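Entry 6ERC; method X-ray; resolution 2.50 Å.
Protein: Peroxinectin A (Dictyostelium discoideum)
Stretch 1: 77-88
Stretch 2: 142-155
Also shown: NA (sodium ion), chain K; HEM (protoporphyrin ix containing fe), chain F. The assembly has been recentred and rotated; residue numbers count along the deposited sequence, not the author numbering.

Stretch 1, residues 77-88: QFLIHNMALSKP
Stretch 2, residues 142-155: QINSLGSYIDGNVL

Metal sites often tie distant chain segments together by gathering oxygens that would otherwise repel, and peroxinectin A offers a clear example. One sodium ion binds Tyr-149 O (2.3 Å), Asn-82 O (2.4 Å), Asn-153 OD1 (2.4 Å), Asp-151 OD1 (2.5 Å) and Gly-147 O (2.6 Å). Its positive charge offsets the repulsion between Asn-82 O and Tyr-149 O, 2.9 Å apart. Stretch 2 wraps the ion as a loop between strand 142-144 and the helix entered at Asn-153, with Gly-152 (phi/psi 69/11°) as N-cap; Asp-151 and Asn-153 both adopt chi1 p.

Beyond the metal, Asn-144 (chi1 t, chi2 2°) reads the opposing backbone with its amide: Leu-85 N donates to Asn-144 OD1 (2.9 Å), and Asn-144 ND2 donates to Met-83 O (3.1 Å, nearly linear). Ser-145 N adds a bond to Leu-85 O (2.9 Å), and Asn-153 ND2 a weak one to His-81 O (3.3 Å).

The two stretches run antiparallel here, pairing CA atoms of Asn-82 with Ile-150 (5.4 Å), Met-83 with Ser-148 (4.5 Å), Ala-84 with Leu-146 (5.4 Å) and Leu-85 with Ser-145 (5.1 Å). Stretch 1 leaves its helix and becomes extended at Ala-84 (-146/143°) and Leu-85 (-144/121°). Asn-82 (chi1 m) turns ND2 back to Phe-78 O (3.0 Å), a hydrogen bond that folds the side chain back on the preceding backbone.

Apolar contacts complete the 761 Å² interface. Phe-78 (chi1 t, chi2 86°) places CZ 3.5 Å from Val-154 CG1, approached obliquely. Ile-150 (m, t) meets Leu-79 (t, p), CD1 to CD1 at 3.8 Å, and sets CG1 4.0 Å from Met-83 CG (m, t, p). Leu-85 (t, p) and Leu-146 (chi1 -143°, chi2 p) point toward each other's stretch, their CB atoms 4.0 Å apart. Farther out, Ser-86 OG (chi1 m) donates to heme O2D (2.9 Å).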

ATOM      1  N   GLN A  77       2.253  -0.972   3.698  1.00 48.09           N
ATOM      2  CA  GLN A  77       1.158  -0.055   3.409  1.00 51.16           C
ATOM      3  C   GLN A  77       1.688   1.342   3.115  1.00 50.16           C
ATOM      4  O   GLN A  77       1.165   2.045   2.240  1.00 49.10           O
ATOM      5  CB  GLN A  77       0.179  -0.025   4.581  1.00 50.53           C
ATOM      6  CG  GLN A  77      -1.096   0.750   4.304  1.00 51.23           C
ATOM      7  CD  GLN A  77      -2.024   0.779   5.500  1.00 52.81           C
ATOM      8  OE1 GLN A  77      -1.709   0.226   6.558  1.00 52.51           O
ATOM      9  NE2 GLN A  77      -3.176   1.423   5.341  1.00 52.83           N
ATOM     10  N   PHE A  78       2.727   1.761   3.838  1.00 51.08           N
ATOM     11  CA  PHE A  78       3.369   3.038   3.552  1.00 50.92           C
ATOM     12  C   PHE A  78       4.041   3.028   2.186  1.00 49.61           C
ATOM     13  O   PHE A  78       4.059   4.052   1.496  1.00 49.48           O
ATOM     14  CB  PHE A  78       4.389   3.359   4.645  1.00 51.05           C
ATOM     15  CG  PHE A  78       5.051   4.693   4.484  1.00 51.91           C
ATOM     16  CD1 PHE A  78       4.460   5.838   4.991  1.00 52.51           C
ATOM     17  CD2 PHE A  78       6.264   4.804   3.832  1.00 51.58           C
ATOM     18  CE1 PHE A  78       5.065   7.064   4.845  1.00 52.97           C
ATOM     19  CE2 PHE A  78       6.873   6.029   3.683  1.00 52.06           C
ATOM     20  CZ  PHE A  78       6.273   7.160   4.193  1.00 53.46           C
ATOM     21  N   LEU A  79       4.582   1.879   1.776  1.00 48.78           N
ATOM     22  CA  LEU A  79       5.274   1.792   0.496  1.00 48.64           C
ATOM     23  C   LEU A  79       4.302   1.908  -0.673  1.00 50.92           C
ATOM     24  O   LEU A  79       4.573   2.621  -1.644  1.00 51.11           O
ATOM     25  CB  LEU A  79       6.055   0.481   0.420  1.00 48.70           C
ATOM     26  CG  LEU A  79       6.770   0.168  -0.895  1.00 48.97           C
ATOM     27  CD1 LEU A  79       7.660   1.319  -1.342  1.00 49.40           C
ATOM     28  CD2 LEU A  79       7.588  -1.107  -0.739  1.00 49.34           C
ATOM     29  N   ILE A  80       3.166   1.205  -0.608  1.00 52.46           N
ATOM     30  CA  ILE A  80       2.230   1.242  -1.730  1.00 52.51           C
ATOM     31  C   ILE A  80       1.651   2.637  -1.901  1.00 52.24           C
ATOM     32  O   ILE A  80       1.371   3.067  -3.027  1.00 52.60           O
ATOM     33  CB  ILE A  80       1.112   0.191  -1.559  1.00 52.59           C
ATOM     34  CG1 ILE A  80       0.232   0.156  -2.810  1.00 51.07           C
ATOM     35  CG2 ILE A  80       0.263   0.482  -0.332  1.00 53.25           C
ATOM     36  CD1 ILE A  80       0.920  -0.449  -4.017  1.00 51.65           C
ATOM     37  N   HIS A  81       1.451   3.365  -0.804  1.00 53.16           N
ATOM     38  CA  HIS A  81       0.975   4.737  -0.912  1.00 55.86           C
ATOM     39  C   HIS A  81       1.990   5.657  -1.583  1.00 56.69           C
ATOM     40  O   HIS A  81       1.655   6.810  -1.876  1.00 56.22           O
ATOM     41  CB  HIS A  81       0.608   5.272   0.473  1.00 55.14           C
ATOM     42  CG  HIS A  81      -0.575   4.591   1.087  1.00 54.27           C
ATOM     43  ND1 HIS A  81      -0.954   4.790   2.397  1.00 54.77           N
ATOM     44  CD2 HIS A  81      -1.465   3.710   0.569  1.00 54.74           C
ATOM     45  CE1 HIS A  81      -2.025   4.062   2.660  1.00 54.27           C
ATOM     46  NE2 HIS A  81      -2.355   3.397   1.568  1.00 53.89           N
ATOM     47  N   ASN A  82       3.211   5.181  -1.828  1.00 54.17           N
ATOM     48  CA  ASN A  82       4.184   5.899  -2.639  1.00 56.10           C
ATOM     49  C   ASN A  82       4.112   5.532  -4.115  1.00 55.93           C
ATOM     50  O   ASN A  82       4.882   6.085  -4.908  1.00 56.12           O
ATOM     51  CB  ASN A  82       5.608   5.625  -2.136  1.00 56.65           C
ATOM     52  CG  ASN A  82       6.019   6.541  -1.002  1.00 57.35           C
ATOM     53  OD1 ASN A  82       6.465   7.666  -1.231  1.00 58.15           O
ATOM     54  ND2 ASN A  82       5.887   6.058   0.227  1.00 56.31           N
ATOM     55  N   MET A  83       3.216   4.629  -4.508  1.00 57.45           N
ATOM     56  CA  MET A  83       3.310   4.032  -5.838  1.00 55.40           C
ATOM     57  C   MET A  83       1.997   3.991  -6.610  1.00 54.95           C
ATOM     58  O   MET A  83       2.004   4.247  -7.815  1.00 54.67           O
ATOM     59  CB  MET A  83       3.872   2.608  -5.707  1.00 53.38           C
ATOM     60  CG  MET A  83       5.273   2.549  -5.123  1.00 51.67           C
ATOM     61  SD  MET A  83       5.914   0.869  -4.964  1.00 46.20           S
ATOM     62  CE  MET A  83       5.992   0.373  -6.678  1.00 50.57           C
ATOM     63  N   ALA A  84       0.879   3.662  -5.966  1.00 57.10           N
ATOM     64  CA  ALA A  84      -0.341   3.389  -6.717  1.00 57.71           C
ATOM     65  C   ALA A  84      -1.580   3.833  -5.953  1.00 56.58           C
ATOM     66  O   ALA A  84      -1.655   3.690  -4.731  1.00 56.60           O
ATOM     67  CB  ALA A  84      -0.453   1.896  -7.044  1.00 56.89           C
ATOM     68  N   LEU A  85      -2.555   4.358  -6.695  1.00 56.14           N
ATOM     69  CA  LEU A  85      -3.883   4.639  -6.161  1.00 58.49           C
ATOM     70  C   LEU A  85      -4.908   4.347  -7.245  1.00 57.50           C
ATOM     71  O   LEU A  85      -4.860   4.948  -8.322  1.00 57.53           O
ATOM     72  CB  LEU A  85      -4.015   6.091  -5.693  1.00 59.15           C
ATOM     73  CG  LEU A  85      -5.411   6.472  -5.189  1.00 57.90           C
ATOM     74  CD1 LEU A  85      -5.703   5.790  -3.863  1.00 57.50           C
ATOM     75  CD2 LEU A  85      -5.563   7.975  -5.069  1.00 58.42           C
ATOM     76  N   SER A  86      -5.838   3.438  -6.955  1.00 58.25           N
ATOM     77  CA  SER A  86      -6.919   3.113  -7.885  1.00 58.86           C
ATOM     78  C   SER A  86      -8.132   3.960  -7.512  1.00 58.79           C
ATOM     79  O   SER A  86      -9.090   3.501  -6.889  1.00 59.36           O
ATOM     80  CB  SER A  86      -7.226   1.623  -7.843  1.00 57.86           C
ATOM     81  OG  SER A  86      -6.099   0.868  -8.253  1.00 57.18           O
ATOM     82  N   LYS A  87      -8.079   5.225  -7.905  1.00 57.94           N
ATOM     83  CA  LYS A  87      -9.118   6.174  -7.519  1.00 60.26           C
ATOM     84  C   LYS A  87     -10.411   5.858  -8.263  1.00 59.45           C
ATOM     85  O   LYS A  87     -10.405   5.828  -9.500  1.00 59.24           O
ATOM     86  CB  LYS A  87      -8.667   7.600  -7.812  1.00 60.38           C
ATOM     87  CG  LYS A  87      -9.540   8.675  -7.168  1.00 60.81           C
ATOM     88  CD  LYS A  87      -8.957  10.070  -7.374  1.00 62.82           C
ATOM     89  CE  LYS A  87      -9.867  11.158  -6.819  1.00 63.08           C
ATOM     90  NZ  LYS A  87     -10.017  11.062  -5.339  1.00 63.54           N
ATOM     91  N   PRO A  88     -11.528   5.618  -7.576  1.00 59.22           N
ATOM     92  CA  PRO A  88     -12.774   5.300  -8.283  1.00 60.45           C
ATOM     93  C   PRO A  88     -13.448   6.514  -8.903  1.00 60.16           C
ATOM     94  O   PRO A  88     -13.284   7.650  -8.456  1.00 60.38           O
ATOM     95  CB  PRO A  88     -13.663   4.700  -7.183  1.00 59.33           C
ATOM     96  CG  PRO A  88     -12.760   4.402  -6.044  1.00 59.54           C
ATOM     97  CD  PRO A  88     -11.662   5.397  -6.127  1.00 59.46           C
ATOM     98  N   GLN A 142      -7.165   0.866 -16.625  1.00 56.86           N
ATOM     99  CA  GLN A 142      -7.359   1.593 -15.382  1.00 57.80           C
ATOM    100  C   GLN A 142      -6.273   2.647 -15.189  1.00 57.27           C
ATOM    101  O   GLN A 142      -5.149   2.527 -15.694  1.00 55.87           O
ATOM    102  CB  GLN A 142      -7.384   0.635 -14.183  1.00 57.42           C
ATOM    103  CG  GLN A 142      -8.728  -0.058 -13.947  1.00 57.38           C
ATOM    104  CD  GLN A 142      -9.016  -1.154 -14.957  1.00 57.20           C
ATOM    105  OE1 GLN A 142      -8.125  -1.911 -15.342  1.00 55.55           O
ATOM    106  NE2 GLN A 142     -10.266  -1.244 -15.390  1.00 57.32           N
ATOM    107  N   ILE A 143      -6.630   3.701 -14.453  1.00 56.78           N
ATOM    108  CA  ILE A 143      -5.789   4.892 -14.295  1.00 58.89           C
ATOM    109  C   ILE A 143      -5.170   4.889 -12.906  1.00 57.19           C
ATOM    110  O   ILE A 143      -5.875   4.746 -11.898  1.00 55.55           O
ATOM    111  CB  ILE A 143      -6.591   6.193 -14.543  1.00 59.60           C
ATOM    112  CG1 ILE A 143      -6.859   6.400 -16.057  1.00 58.62           C
ATOM    113  CG2 ILE A 143      -5.839   7.398 -13.941  1.00 58.03           C
ATOM    114  CD1 ILE A 143      -5.790   7.218 -16.796  1.00 58.75           C
ATOM    115  N   ASN A 144      -3.851   5.045 -12.859  1.00 58.32           N
ATOM    116  CA  ASN A 144      -3.132   5.217 -11.601  1.00 58.97           C
ATOM    117  C   ASN A 144      -3.183   6.688 -11.201  1.00 57.04           C
ATOM    118  O   ASN A 144      -2.530   7.534 -11.824  1.00 56.34           O
ATOM    119  CB  ASN A 144      -1.680   4.744 -11.717  1.00 56.41           C
ATOM    120  CG  ASN A 144      -0.963   4.732 -10.381  1.00 55.75           C
ATOM    121  OD1 ASN A 144      -1.554   5.046  -9.347  1.00 56.56           O
ATOM    122  ND2 ASN A 144       0.301   4.359 -10.391  1.00 54.45           N
ATOM    123  N   SER A 145      -3.954   6.995 -10.164  1.00 57.17           N
ATOM    124  CA  SER A 145      -4.066   8.365  -9.666  1.00 60.71           C
ATOM    125  C   SER A 145      -2.942   8.726  -8.699  1.00 59.17           C
ATOM    126  O   SER A 145      -3.171   9.388  -7.684  1.00 58.30           O
ATOM    127  CB  SER A 145      -5.434   8.560  -9.016  1.00 58.97           C
ATOM    128  OG  SER A 145      -6.468   8.500  -9.984  1.00 59.08           O
ATOM    129  N   LEU A 146      -1.719   8.302  -9.003  1.00 58.18           N
ATOM    130  CA  LEU A 146      -0.569   8.563  -8.153  1.00 59.01           C
ATOM    131  C   LEU A 146       0.691   8.328  -8.972  1.00 59.33           C
ATOM    132  O   LEU A 146       0.701   7.506  -9.892  1.00 57.14           O
ATOM    133  CB  LEU A 146      -0.575   7.665  -6.913  1.00 58.04           C
ATOM    134  CG  LEU A 146      -0.080   8.287  -5.609  1.00 57.71           C
ATOM    135  CD1 LEU A 146      -1.094   9.279  -5.064  1.00 58.54           C
ATOM    136  CD2 LEU A 146       0.207   7.202  -4.591  1.00 58.65           C
ATOM    137  N   GLY A 147       1.750   9.061  -8.635  1.00 59.70           N
ATOM    138  CA  GLY A 147       3.024   8.870  -9.299  1.00 57.36           C
ATOM    139  C   GLY A 147       3.588   7.488  -9.039  1.00 56.15           C
ATOM    140  O   GLY A 147       3.610   7.027  -7.894  1.00 55.90           O
ATOM    141  N   SER A 148       4.049   6.816 -10.094  1.00 55.85           N
ATOM    142  CA  SER A 148       4.525   5.444  -9.968  1.00 54.87           C
ATOM    143  C   SER A 148       5.892   5.347  -9.305  1.00 54.33           C
ATOM    144  O   SER A 148       6.267   4.263  -8.846  1.00 52.19           O
ATOM    145  CB  SER A 148       4.582   4.784 -11.347  1.00 54.56           C
ATOM    146  OG  SER A 148       3.298   4.747 -11.943  1.00 55.06           O
ATOM    147  N   TYR A 149       6.641   6.445  -9.248  1.00 56.70           N
ATOM    148  CA  TYR A 149       7.969   6.427  -8.657  1.00 54.92           C
ATOM    149  C   TYR A 149       7.887   6.565  -7.144  1.00 52.96           C
ATOM    150  O   TYR A 149       6.989   7.215  -6.603  1.00 53.96           O
ATOM    151  CB  TYR A 149       8.827   7.557  -9.230  1.00 54.82           C
ATOM    152  CG  TYR A 149       9.007   7.491 -10.730  1.00 53.40           C
ATOM    153  CD1 TYR A 149      10.007   6.710 -11.294  1.00 52.87           C
ATOM    154  CD2 TYR A 149       8.180   8.213 -11.579  1.00 54.24           C
ATOM    155  CE1 TYR A 149      10.175   6.644 -12.664  1.00 53.89           C
ATOM    156  CE2 TYR A 149       8.341   8.154 -12.951  1.00 55.68           C
ATOM    157  CZ  TYR A 149       9.339   7.369 -13.489  1.00 54.83           C
ATOM    158  OH  TYR A 149       9.501   7.309 -14.856  1.00 53.93           O
ATOM    159  N   ILE A 150       8.834   5.929  -6.460  1.00 52.14           N
ATOM    160  CA  ILE A 150       9.010   6.134  -5.028  1.00 55.18           C
ATOM    161  C   ILE A 150       9.680   7.492  -4.856  1.00 56.52           C
ATOM    162  O   ILE A 150      10.909   7.605  -4.926  1.00 54.40           O
ATOM    163  CB  ILE A 150       9.832   4.999  -4.389  1.00 53.55           C
ATOM    164  CG1 ILE A 150       9.088   3.667  -4.539  1.00 52.30           C
ATOM    165  CG2 ILE A 150      10.093   5.288  -2.919  1.00 52.95           C
ATOM    166  CD1 ILE A 150       9.913   2.447  -4.195  1.00 51.19           C
ATOM    167  N   ASP A 151       8.869   8.534  -4.645  1.00 57.52           N
ATOM    168  CA  ASP A 151       9.334   9.913  -4.737  1.00 57.75           C
ATOM    169  C   ASP A 151       8.870  10.758  -3.555  1.00 58.89           C
ATOM    170  O   ASP A 151       8.860  11.990  -3.649  1.00 59.71           O
ATOM    171  CB  ASP A 151       8.864  10.542  -6.051  1.00 59.20           C
ATOM    172  CG  ASP A 151       7.354  10.490  -6.222  1.00 58.96           C
ATOM    173  OD1 ASP A 151       6.664   9.930  -5.343  1.00 59.25           O
ATOM    174  OD2 ASP A 151       6.856  11.008  -7.243  1.00 60.32           O
ATOM    175  N   GLY A 152       8.489  10.126  -2.447  1.00 57.34           N
ATOM    176  CA  GLY A 152       8.097  10.862  -1.264  1.00 57.55           C
ATOM    177  C   GLY A 152       6.795  11.617  -1.376  1.00 58.58           C
ATOM    178  O   GLY A 152       6.496  12.434  -0.499  1.00 59.53           O
ATOM    179  N   ASN A 153       6.006  11.374  -2.428  1.00 58.28           N
ATOM    180  CA  ASN A 153       4.706  12.027  -2.553  1.00 59.08           C
ATOM    181  C   ASN A 153       3.872  11.842  -1.295  1.00 59.11           C
ATOM    182  O   ASN A 153       3.005  12.670  -0.991  1.00 58.26           O
ATOM    183  CB  ASN A 153       3.952  11.472  -3.762  1.00 60.25           C
ATOM    184  CG  ASN A 153       3.495  10.035  -3.554  1.00 59.25           C
ATOM    185  OD1 ASN A 153       4.219   9.089  -3.864  1.00 58.15           O
ATOM    186  ND2 ASN A 153       2.291   9.868  -3.021  1.00 59.33           N
ATOM    187  N   VAL A 154       4.110  10.755  -0.560  1.00 59.39           N
ATOM    188  CA  VAL A 154       3.399  10.510   0.688  1.00 59.22           C
ATOM    189  C   VAL A 154       3.599  11.660   1.669  1.00 58.61           C
ATOM    190  O   VAL A 154       2.713  11.952   2.481  1.00 58.46           O
ATOM    191  CB  VAL A 154       3.857   9.164   1.287  1.00 58.89           C
ATOM    192  CG1 VAL A 154       5.360   9.169   1.534  1.00 58.84           C
ATOM    193  CG2 VAL A 154       3.099   8.860   2.567  1.00 58.16           C
ATOM    194  N   LEU A 155       4.752  12.325   1.622  1.00 60.19           N
ATOM    195  CA  LEU A 155       5.028  13.440   2.523  1.00 60.36           C
ATOM    196  C   LEU A 155       4.778  14.800   1.890  1.00 58.40           C
ATOM    197  O   LEU A 155       4.227  15.687   2.548  1.00 57.74           O
ATOM    198  CB  LEU A 155       6.480  13.389   3.012  1.00 60.93           C
ATOM    199  CG  LEU A 155       6.913  12.168   3.828  1.00 60.11           C
ATOM    200  CD1 LEU A 155       8.352  12.340   4.250  1.00 59.92           C
ATOM    201  CD2 LEU A 155       6.024  11.946   5.047  1.00 59.50           C
TER
HETATM  202 NA    NA K 609       4.984   8.257  -6.018  1.00 57.05          NA
HETATM  203  CHA HEM F 604      -5.782  -0.945  -1.080  1.00 54.12           C
HETATM  204  CHB HEM F 604      -7.110  -0.627   3.558  1.00 50.11           C
HETATM  205  CHC HEM F 604      -2.878  -2.626   4.885  1.00 47.77           C
HETATM  206  CHD HEM F 604      -1.669  -3.158   0.225  1.00 52.38           C
HETATM  207  C1A HEM F 604      -6.527  -0.746   0.055  1.00 52.15           C
HETATM  208  C2A HEM F 604      -7.905  -0.324   0.096  1.00 50.82           C
HETATM  209  C3A HEM F 604      -8.282  -0.235   1.374  1.00 49.41           C
HETATM  210  C4A HEM F 604      -7.143  -0.597   2.188  1.00 49.80           C
HETATM  211  CMA HEM F 604      -9.669   0.183   1.912  1.00 45.54           C
HETATM  212  CAA HEM F 604      -8.765  -0.048  -1.149  1.00 51.66           C
HETATM  213  CBA HEM F 604      -9.829  -1.135  -1.199  1.00 52.61           C
HETATM  214  CGA HEM F 604     -10.331  -1.298  -2.609  1.00 54.79           C
HETATM  215  O1A HEM F 604      -9.529  -1.684  -3.499  1.00 54.82           O
HETATM  216  O2A HEM F 604     -11.540  -1.051  -2.845  1.00 54.01           O
HETATM  217  C1B HEM F 604      -6.070  -1.121   4.309  1.00 49.24           C
HETATM  218  C2B HEM F 604      -6.035  -1.151   5.750  1.00 47.71           C
HETATM  219  C3B HEM F 604      -4.866  -1.698   6.125  1.00 48.25           C
HETATM  220  C4B HEM F 604      -4.126  -2.034   4.924  1.00 49.49           C
HETATM  221  CMB HEM F 604      -7.188  -0.614   6.620  1.00 43.14           C
HETATM  222  CAB HEM F 604      -4.317  -1.975   7.544  1.00 47.63           C
HETATM  223  CBB HEM F 604      -5.020  -1.748   8.658  1.00 48.58           C
HETATM  224  C1C HEM F 604      -2.178  -2.957   3.745  1.00 47.66           C
HETATM  225  C2C HEM F 604      -0.873  -3.594   3.688  1.00 48.10           C
HETATM  226  C3C HEM F 604      -0.539  -3.738   2.387  1.00 49.54           C
HETATM  227  C4C HEM F 604      -1.626  -3.196   1.602  1.00 51.55           C
HETATM  228  CMC HEM F 604      -0.107  -3.996   4.966  1.00 45.50           C
HETATM  229  CAC HEM F 604       0.705  -4.338   1.681  1.00 47.87           C
HETATM  230  CBC HEM F 604       1.777  -4.854   2.286  1.00 47.73           C
HETATM  231  C1D HEM F 604      -2.654  -2.567  -0.528  1.00 52.10           C
HETATM  232  C2D HEM F 604      -2.630  -2.385  -1.961  1.00 51.41           C
HETATM  233  C3D HEM F 604      -3.771  -1.785  -2.312  1.00 54.18           C
HETATM  234  C4D HEM F 604      -4.547  -1.548  -1.120  1.00 54.05           C
HETATM  235  CMD HEM F 604      -1.487  -2.846  -2.888  1.00 49.08           C
HETATM  236  CAD HEM F 604      -4.215  -1.355  -3.721  1.00 53.66           C
HETATM  237  CBD HEM F 604      -3.481  -0.047  -3.996  1.00 54.33           C
HETATM  238  CGD HEM F 604      -4.320   0.884  -4.838  1.00 53.26           C
HETATM  239  O1D HEM F 604      -5.159   1.620  -4.256  1.00 51.67           O
HETATM  240  O2D HEM F 604      -4.158   0.908  -6.084  1.00 51.47           O
HETATM  241  NA  HEM F 604      -6.091  -0.903   1.352  1.00 54.14           N
HETATM  242  NB  HEM F 604      -4.893  -1.666   3.835  1.00 54.65           N
HETATM  243  NC  HEM F 604      -2.603  -2.728   2.454  1.00 52.80           N
HETATM  244  ND  HEM F 604      -3.837  -2.043  -0.049  1.00 55.15           N
HETATM  245 FE   HEM F 604      -4.333  -1.807   1.870  1.00 61.91          FE